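Local coordinates for putative C39-like peptidase (Bacillus anthracis, PDB 3ERV), which is of unknown function but is probably a cysteine peptidase of the C39-like family, cutting peptide bonds with a papain-like active site, at residues 56-61 with 118-123; 133-138 with 218-223. All coordinates share one frame; numbering follows the deposited sequence.

Contact 1. Residues 56-61 with 118-123; sequences AMMLQY and KYLPNK
Leu59, on the helix that would carry the nucleophilic cysteine at its start if this is a papain-like peptidase, packs its two methyls against Tyr119 and Leu120, at the end of the 109-119 region. With CG anti to the carbonyl carbon (chi1 -74°), the branch point of Leu59 faces this pair, and the methyls divide between them. CD2 meets Leu120 CD1 at 3.7 Å, the two leucines lying alongside and pointing opposite ways. CD1 takes the other course, lying 4.0 Å from Tyr119 CD2; it approaches the ring obliquely, near the root, and the leucine comes in nearly perpendicular to the tyrosine side chain. Met58 adds a lighter touch, its terminal CE coming to 4.2 Å from Leu120 CD1. The join is wholly apolar here. The far end of Tyr119 is polar, with OH hydrogen-bonded to Glu74 and Lys70 on helix 68-74, while Leu71 of that same helix packs against both Leu59 and Tyr119. Three helices thus share one hydrophobic seam, consistent with the helical packing about the central, cysteine-bearing helix of papain-like, clan CA peptidases.

Contact 2. Residues 133-138 with 218-223; sequences EELYKS and SQAISY
A chi1 of 179° in Ser138 and of -173° in Ser222 swings each hydroxyl to the side opposite its own amide nitrogen, and the two oxygens, Ser138 OG and Ser222 OG, end up 3.3 Å apart. Each has a stronger partner close by: Ser138 OG bonds to the carbonyl of Gln143 and Ser222 OG to that of Pro144, so both hydroxyls are turned onto the residues just before strand 145-150. A water molecule ties the end of this region together. It donates to Ser138 OG at 2.9 Å and to the backbone oxygen Tyr223 O at 2.6 Å, bridging helix and strand where the two serines meet. The helix in question, 132-140, belongs to a beta-alpha-beta crossover. It links strands 124-126 and 145-150, both antiparallel to strand 220-223 and hence parallel to each other, and it passes over the strand that lies between them. Ala220 and Ser222, two residues apart on that middle strand, both direct their CB atoms at the helix, where Leu135 and Ser138 answer from positions three apart. From Leu135 CA to Ala220 CA is 8.2 Å, against 7.9 Å between Ser138 CA and Ser222 CA. At the Ala220 end the contact is apolar. The CB of Leu135 leaves the helix at a slant to Ala220, and the branches of the side chain come down onto the sheet. CD2 is the nearer of its two methyls, lying 3.9 Å from Ala220 CB. Val145 from the neighbouring strand and Trp213 from helix 206-215 pack against both Leu135 and Ala220.

In the fold
Strand 220-223 brings the two contacts together. Their centres lie about 15 Å apart, and both are largely buried, with contact 1 somewhat farther from the middle of the chain. Contact 2 sets helix 132-140 over the sheet, whereas contact 1 joins helix 50-61 to the end of helix 109-119. The bridge is Tyr223: its CB points away from helix 132-140, and its side chain packs with Met58, Tyr61 and Leu120, CB lying 3.7 Å from Leu120 CD1. Met58 SD also rests against Ser222 CA. Contact 1 relies on leucine, methionine and tyrosine carbon alone, while contact 2 mixes one methyl contact with serine hydroxyls and a bridging water.

Contact 1. Residues 56-61 with 118-123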
loop_
_atom_site.group_PDB
_atom_site.type_symbol
_atom_site.label_atom_id
_atom_site.label_comp_id
_atom_site.label_asym_id
_atom_site.label_seq_id
_atom_site.Cartn_x
_atom_site.Cartn_y
_atom_site.Cartn_z
ATOM N N ALA A 56 3.593 -8.390 -0.088
ATOM C CA ALA A 56 4.489 -9.532 0.013
ATOM C C ALA A 56 5.509 -9.438 1.175
ATOM O O ALA A 56 5.627 -10.353 2.006
ATOM C CB ALA A 56 5.178 -9.822 -1.363
ATOM N N MET A 57 6.165 -8.298 1.290
ATOM C CA MET A 57 7.071 -8.019 2.422
ATOM C C MET A 57 6.373 -8.187 3.782
ATOM O O MET A 57 6.948 -8.781 4.722
ATOM C CB MET A 57 7.636 -6.574 2.325
ATOM C CG MET A 57 8.754 -6.356 1.248
ATOM S SD MET A 57 9.505 -4.654 1.171
ATOM C CE MET A 57 8.478 -3.856 -0.064
ATOM N N MET A 58 5.158 -7.654 3.904
ATOM C CA MET A 58 4.377 -7.755 5.146
ATOM C C MET A 58 4.059 -9.198 5.468
ATOM O O MET A 58 4.295 -9.666 6.609
ATOM C CB MET A 58 3.054 -6.948 5.035
ATOM C CG MET A 58 2.203 -6.698 6.377
ATOM S SD MET A 58 0.401 -6.400 6.195
ATOM C CE MET A 58 -0.085 -8.122 5.911
ATOM N N LEU A 59 3.517 -9.911 4.472
ATOM C CA LEU A 59 3.173 -11.342 4.640
ATOM C C LEU A 59 4.382 -12.234 5.013
ATOM O O LEU A 59 4.276 -13.083 5.906
ATOM C CB LEU A 59 2.531 -11.869 3.344
ATOM C CG LEU A 59 1.075 -11.354 3.134
ATOM C CD1 LEU A 59 0.466 -11.922 1.845
ATOM C CD2 LEU A 59 0.222 -11.734 4.348
ATOM N N GLN A 60 5.500 -12.074 4.300
ATOM C CA GLN A 60 6.766 -12.730 4.659
ATOM C C GLN A 60 7.178 -12.498 6.108
ATOM O O GLN A 60 7.494 -13.460 6.831
ATOM C CB GLN A 60 7.910 -12.288 3.723
ATOM C CG GLN A 60 7.736 -12.846 2.368
ATOM C CD GLN A 60 8.802 -12.400 1.397
ATOM O OE1 GLN A 60 9.788 -11.743 1.783
ATOM N NE2 GLN A 60 8.619 -12.763 0.105
ATOM N N TYR A 61 7.210 -11.235 6.535
ATOM C CA TYR A 61 7.568 -10.934 7.931
ATOM C C TYR A 61 6.583 -11.570 8.911
ATOM O O TYR A 61 6.963 -11.975 9.994
ATOM C CB TYR A 61 7.522 -9.438 8.178
ATOM C CG TYR A 61 8.236 -8.967 9.411
ATOM C CD1 TYR A 61 9.608 -9.185 9.567
ATOM C CD2 TYR A 61 7.545 -8.269 10.408
ATOM C CE1 TYR A 61 10.283 -8.675 10.682
ATOM C CE2 TYR A 61 8.192 -7.791 11.544
ATOM C CZ TYR A 61 9.554 -7.985 11.664
ATOM O OH TYR A 61 10.185 -7.497 12.752
ATOM N N LYS A 118 -6.621 -13.935 2.684
ATOM C CA LYS A 118 -6.425 -15.244 2.110
ATOM C C LYS A 118 -5.292 -15.939 2.879
ATOM O O LYS A 118 -5.343 -17.146 3.167
ATOM C CB LYS A 118 -6.057 -15.151 0.622
ATOM C CG LYS A 118 -6.011 -16.509 -0.075
ATOM C CD LYS A 118 -5.364 -16.491 -1.483
ATOM C CE LYS A 118 -5.157 -17.913 -2.022
ATOM N NZ LYS A 118 -3.751 -18.381 -1.774
ATOM N N TYR A 119 -4.269 -15.165 3.219
ATOM C CA TYR A 119 -3.069 -15.736 3.813
ATOM C C TYR A 119 -3.052 -15.632 5.351
ATOM O O TYR A 119 -2.386 -16.419 6.007
ATOM C CB TYR A 119 -1.827 -15.038 3.239
ATOM C CG TYR A 119 -1.578 -15.430 1.840
ATOM C CD1 TYR A 119 -0.797 -16.548 1.544
ATOM C CD2 TYR A 119 -2.171 -14.734 0.784
ATOM C CE1 TYR A 119 -0.610 -16.918 0.251
ATOM C CE2 TYR A 119 -1.972 -15.109 -0.504
ATOM C CZ TYR A 119 -1.198 -16.185 -0.758
ATOM O OH TYR A 119 -1.012 -16.548 -2.051
ATOM N N LEU A 120 -3.749 -14.647 5.894
ATOM C CA LEU A 120 -3.853 -14.458 7.344
ATOM C C LEU A 120 -5.345 -14.296 7.765
ATOM O O LEU A 120 -5.770 -13.217 8.232
ATOM C CB LEU A 120 -3.054 -13.222 7.760
ATOM C CG LEU A 120 -1.527 -13.231 7.531
ATOM C CD1 LEU A 120 -0.967 -11.807 7.800
ATOM C CD2 LEU A 120 -0.832 -14.272 8.404
ATOM N N PRO A 121 -6.150 -15.355 7.560
ATOM C CA PRO A 121 -7.607 -15.203 7.767
ATOM C C PRO A 121 -7.970 -14.728 9.156
ATOM O O PRO A 121 -8.961 -14.012 9.332
ATOM C CB PRO A 121 -8.165 -16.601 7.505
ATOM C CG PRO A 121 -6.967 -17.538 7.522
ATOM C CD PRO A 121 -5.784 -16.697 7.083
ATOM N N ASN A 122 -7.142 -15.053 10.136
ATOM C CA ASN A 122 -7.471 -14.666 11.500
ATOM C C ASN A 122 -6.619 -13.553 12.104
ATOM O O ASN A 122 -6.865 -13.149 13.245
ATOM C CB ASN A 122 -7.424 -15.927 12.352
ATOM C CG ASN A 122 -8.372 -16.974 11.803
ATOM O OD1 ASN A 122 -9.549 -16.660 11.564
ATOM N ND2 ASN A 122 -7.860 -18.177 11.502
ATOM N N LYS A 123 -5.628 -13.050 11.352
ATOM C CA LYS A 123 -4.740 -11.963 11.856
ATOM C C LYS A 123 -4.733 -10.670 11.041
ATOM O O LYS A 123 -4.379 -9.613 11.538
ATOM C CB LYS A 123 -3.301 -12.472 11.955
ATOM C CG LYS A 123 -3.149 -13.684 12.815
ATOM C CD LYS A 123 -1.700 -14.039 12.978
ATOM C CE LYS A 123 -1.564 -15.383 13.683
ATOM N NZ LYS A 123 -0.156 -15.687 14.085
#

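Contact 2. Residues 133-138 with 218-223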
loop_
_atom_site.group_PDB
_atom_site.type_symbol
_atom_site.label_atom_id
_atom_site.label_comp_id
_atom_site.label_asym_id
_atom_site.label_seq_id
_atom_site.Cartn_x
_atom_site.Cartn_y
_atom_site.Cartn_z
ATOM N N GLU A 133 -1.600 7.531 14.693
ATOM C CA GLU A 133 -1.027 7.061 15.944
ATOM C C GLU A 133 -1.256 5.574 16.128
ATOM O O GLU A 133 -0.434 4.885 16.714
ATOM C CB GLU A 133 -1.635 7.808 17.132
ATOM C CG GLU A 133 -0.970 9.143 17.414
ATOM C CD GLU A 133 -1.293 10.172 16.340
ATOM O OE1 GLU A 133 -0.389 10.992 16.027
ATOM O OE2 GLU A 133 -2.438 10.132 15.800
ATOM N N GLU A 134 -2.419 5.115 15.688
ATOM C CA GLU A 134 -2.730 3.706 15.634
ATOM C C GLU A 134 -1.660 2.955 14.832
ATOM O O GLU A 134 -1.253 1.851 15.214
ATOM C CB GLU A 134 -4.066 3.496 14.922
ATOM C CG GLU A 134 -5.256 3.897 15.739
ATOM C CD GLU A 134 -5.481 2.892 16.828
ATOM O OE1 GLU A 134 -5.291 3.267 18.015
ATOM O OE2 GLU A 134 -5.790 1.711 16.479
ATOM N N LEU A 135 -1.252 3.539 13.709
ATOM C CA LEU A 135 -0.277 2.876 12.844
ATOM C C LEU A 135 1.061 2.744 13.562
ATOM O O LEU A 135 1.707 1.689 13.518
ATOM C CB LEU A 135 -0.133 3.585 11.487
ATOM C CG LEU A 135 -1.109 3.178 10.357
ATOM C CD1 LEU A 135 -2.549 3.465 10.748
ATOM C CD2 LEU A 135 -0.774 3.863 9.024
ATOM N N TYR A 136 1.454 3.808 14.249
ATOM C CA TYR A 136 2.692 3.797 15.022
ATOM C C TYR A 136 2.628 2.777 16.179
ATOM O O TYR A 136 3.633 2.132 16.514
ATOM C CB TYR A 136 3.013 5.211 15.547
ATOM C CG TYR A 136 3.251 6.241 14.455
ATOM C CD1 TYR A 136 4.005 5.930 13.338
ATOM C CD2 TYR A 136 2.760 7.543 14.575
ATOM C CE1 TYR A 136 4.238 6.861 12.342
ATOM C CE2 TYR A 136 2.996 8.482 13.612
ATOM C CZ TYR A 136 3.729 8.145 12.486
ATOM O OH TYR A 136 3.956 9.088 11.500
ATOM N N LYS A 137 1.447 2.630 16.781
ATOM C CA LYS A 137 1.263 1.628 17.808
ATOM C C LYS A 137 1.522 0.256 17.211
ATOM O O LYS A 137 2.185 -0.567 17.842
ATOM C CB LYS A 137 -0.163 1.664 18.363
ATOM C CG LYS A 137 -0.337 2.573 19.597
ATOM C CD LYS A 137 -1.818 2.857 19.904
ATOM C CE LYS A 137 -2.740 1.706 19.459
ATOM N NZ LYS A 137 -2.569 0.416 20.214
ATOM N N SER A 138 0.967 0.009 16.019
ATOM C CA SER A 138 1.164 -1.276 15.320
ATOM C C SER A 138 2.656 -1.547 15.154
ATOM O O SER A 138 3.144 -2.619 15.494
ATOM C CB SER A 138 0.499 -1.282 13.939
ATOM O OG SER A 138 0.719 -2.536 13.269
ATOM N N SER A 218 -6.254 7.787 4.159
ATOM C CA SER A 218 -5.821 7.064 5.364
ATOM C C SER A 218 -5.851 5.519 5.198
ATOM O O SER A 218 -6.223 4.801 6.129
ATOM C CB SER A 218 -6.698 7.483 6.554
ATOM O OG SER A 218 -6.319 8.777 7.003
ATOM N N GLN A 219 -5.481 5.029 4.014
ATOM C CA GLN A 219 -5.615 3.612 3.707
ATOM C C GLN A 219 -4.427 2.814 4.262
ATOM O O GLN A 219 -3.266 3.160 4.001
ATOM C CB GLN A 219 -5.730 3.382 2.231
ATOM C CG GLN A 219 -6.624 4.362 1.452
ATOM C CD GLN A 219 -6.781 3.872 0.024
ATOM O OE1 GLN A 219 -6.923 2.672 -0.181
ATOM N NE2 GLN A 219 -6.725 4.773 -0.967
ATOM N N ALA A 220 -4.716 1.757 5.027
ATOM C CA ALA A 220 -3.635 0.975 5.661
ATOM C C ALA A 220 -4.050 -0.416 6.022
ATOM O O ALA A 220 -5.155 -0.633 6.477
ATOM C CB ALA A 220 -3.114 1.667 6.887
ATOM N N ILE A 221 -3.153 -1.370 5.792
ATOM C CA ILE A 221 -3.406 -2.784 6.084
ATOM C C ILE A 221 -2.277 -3.291 7.002
ATOM O O ILE A 221 -1.099 -3.004 6.780
ATOM C CB ILE A 221 -3.389 -3.668 4.807
ATOM C CG1 ILE A 221 -4.460 -3.262 3.781
ATOM C CG2 ILE A 221 -3.450 -5.176 5.149
ATOM C CD1 ILE A 221 -5.797 -3.187 4.376
ATOM N N SER A 222 -2.625 -4.081 8.001
ATOM C CA SER A 222 -1.586 -4.729 8.794
ATOM C C SER A 222 -2.068 -6.102 9.247
ATOM O O SER A 222 -2.948 -6.704 8.605
ATOM C CB SER A 222 -1.170 -3.851 9.994
ATOM O OG SER A 222 -0.038 -4.414 10.672
ATOM N N TYR A 223 -1.496 -6.610 10.333
ATOM C CA TYR A 223 -2.018 -7.822 10.928
ATOM C C TYR A 223 -1.735 -7.752 12.439
ATOM O O TYR A 223 -0.987 -6.882 12.912
ATOM C CB TYR A 223 -1.367 -9.073 10.283
ATOM C CG TYR A 223 0.153 -9.092 10.504
ATOM C CD1 TYR A 223 0.730 -9.841 11.537
ATOM C CD2 TYR A 223 1.003 -8.299 9.714
ATOM C CE1 TYR A 223 2.120 -9.821 11.754
ATOM C CE2 TYR A 223 2.379 -8.275 9.911
ATOM C CZ TYR A 223 2.943 -9.035 10.926
ATOM O OH TYR A 223 4.335 -9.004 11.125
HETATM O O HOH W 1 -1.361 -4.457 13.792
#